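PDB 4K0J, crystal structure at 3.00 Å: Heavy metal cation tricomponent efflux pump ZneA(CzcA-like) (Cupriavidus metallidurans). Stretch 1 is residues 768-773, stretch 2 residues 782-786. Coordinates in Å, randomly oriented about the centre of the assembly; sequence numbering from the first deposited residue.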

# COMPACT_ATOMS: atom_id res chain seq x y z
N ALA C 768 26.38 -51.96 5.10
CA ALA C 768 27.41 -51.21 4.39
C ALA C 768 27.66 -49.81 4.97
O ALA C 768 28.80 -49.37 5.07
CB ALA C 768 27.06 -51.11 2.91
N ILE C 769 26.58 -49.12 5.32
CA ILE C 769 26.69 -47.85 6.00
C ILE C 769 27.46 -48.06 7.29
O ILE C 769 28.47 -47.41 7.51
CB ILE C 769 25.30 -47.27 6.35
CG1 ILE C 769 24.53 -46.91 5.08
CG2 ILE C 769 25.42 -46.05 7.25
CD1 ILE C 769 23.21 -46.22 5.36
N GLY C 770 26.99 -48.99 8.12
CA GLY C 770 27.61 -49.22 9.41
C GLY C 770 29.07 -49.65 9.30
O GLY C 770 29.82 -49.54 10.26
N ASN C 771 29.46 -50.11 8.11
CA ASN C 771 30.77 -50.72 7.90
C ASN C 771 31.84 -49.75 7.42
O ASN C 771 33.04 -50.00 7.59
CB ASN C 771 30.65 -51.91 6.94
CG ASN C 771 31.94 -52.67 6.80
OD1 ASN C 771 32.54 -52.72 5.72
ND2 ASN C 771 32.41 -53.26 7.89
N LEU C 772 31.42 -48.65 6.80
CA LEU C 772 32.39 -47.63 6.39
C LEU C 772 32.90 -46.91 7.62
O LEU C 772 32.24 -46.88 8.66
CB LEU C 772 31.82 -46.67 5.34
CG LEU C 772 30.46 -46.01 5.49
CD1 LEU C 772 30.47 -44.94 6.56
CD2 LEU C 772 30.03 -45.43 4.16
N THR C 773 34.09 -46.32 7.50
CA THR C 773 34.83 -45.85 8.66
C THR C 773 34.98 -44.32 8.72
O THR C 773 34.71 -43.62 7.75
CB THR C 773 36.23 -46.49 8.71
OG1 THR C 773 36.78 -46.37 10.03
CG2 THR C 773 37.15 -45.83 7.70
N VAL C 782 37.92 -45.59 12.62
CA VAL C 782 36.94 -46.21 13.50
C VAL C 782 35.64 -46.48 12.74
O VAL C 782 35.05 -45.56 12.17
CB VAL C 782 36.61 -45.31 14.72
CG1 VAL C 782 35.37 -45.82 15.43
CG2 VAL C 782 37.78 -45.26 15.68
N ALA C 783 35.21 -47.73 12.72
CA ALA C 783 34.00 -48.11 12.00
C ALA C 783 32.78 -47.43 12.60
O ALA C 783 32.73 -47.18 13.79
CB ALA C 783 33.82 -49.61 12.01
N LEU C 784 31.81 -47.12 11.75
CA LEU C 784 30.63 -46.36 12.16
C LEU C 784 29.73 -47.13 13.13
O LEU C 784 29.14 -46.53 14.04
CB LEU C 784 29.83 -45.93 10.93
CG LEU C 784 28.55 -45.14 11.21
CD1 LEU C 784 28.90 -43.81 11.87
CD2 LEU C 784 27.74 -44.94 9.95
N ALA C 785 29.64 -48.44 12.96
CA ALA C 785 28.77 -49.26 13.80
C ALA C 785 29.35 -49.47 15.21
O ALA C 785 28.82 -50.24 16.01
CB ALA C 785 28.50 -50.60 13.14
N GLN C 786 30.43 -48.75 15.49
CA GLN C 786 31.14 -48.87 16.75
C GLN C 786 30.66 -47.79 17.72
O GLN C 786 30.92 -47.87 18.92
CB GLN C 786 32.64 -48.71 16.50
CG GLN C 786 33.53 -49.48 17.45
CD GLN C 786 34.95 -49.62 16.91
OE1 GLN C 786 35.17 -49.65 15.70
NE2 GLN C 786 35.91 -49.72 17.82

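Two backbone hydrogen bonds join the end of the helix in stretch 1, and the residue just after it, to the start of the 3-10 segment in stretch 2. The amide N of A785 donates to the carbonyl O of G770 at 2.9 Å, with an N-H...O angle of 136°, and the amide N of L784 donates to the O of L772 at 3.1 Å and 148°. Both acceptors lie where the helix runs out: L772 is the first residue to leave helical phi/psi, and its extended conformation (-72/156) presents its carbonyl to the second stretch. The donors are consecutive amides at the beginning of the 3-10 turn, which is itself closed by a hydrogen bond from Q786 N to A783 O at 3.3 Å. The turn thus supplies two neighbouring N-H groups to carbonyls two residues apart.

Beyond the helix the two stretches meet as a short antiparallel bridge. T773 and A783 form a non-hydrogen-bonded pair, their CA atoms 4.1 Å apart and their side chains diverging. Alongside this pair, T773 CA makes a CA-H...O contact with V782 O at 3.5 Å. The T773 side chain, with chi1 in the t rotamer, brings OG1 to 2.9 Å from the same V782 O, so a small, beta-branched polar residue remains close to the strand backbone.

The apolar part of the contact centres on L784, whose CA-to-CB bond points toward stretch 1 and which has the largest covered area of any residue here, 73 Å². Its t,p conformation places CD2 3.7 Å from I769 CG2 and 4.4 Å from L772 CD1; CD2 also lies 3.5 Å from the carbonyl O of I769. The CB of L772 points away, but the p,p side chain brings its end nearer to stretch 2, where CD1 approaches L784. All three residues are buried, and their branched aliphatic side chains suit a setting in which packing is by methyl groups. V782, also buried, directs its CA-to-CB bond away from stretch 1, so its backbone rather than its side chain makes the close approach.

The main chains pack closely at G770, and its lack of a side chain suits this. G770 and A785 face one another with CA atoms 4.5 Å apart, and 53 Å² of the glycine is covered. An ideally placed CB on G770 would lie just 3.4 Å from A785 CB, a tight fit; the absence of a side chain leaves room for the alanine methyl beside the helix backbone. Altogether the two stretches bury 312 Å², summed over both sides.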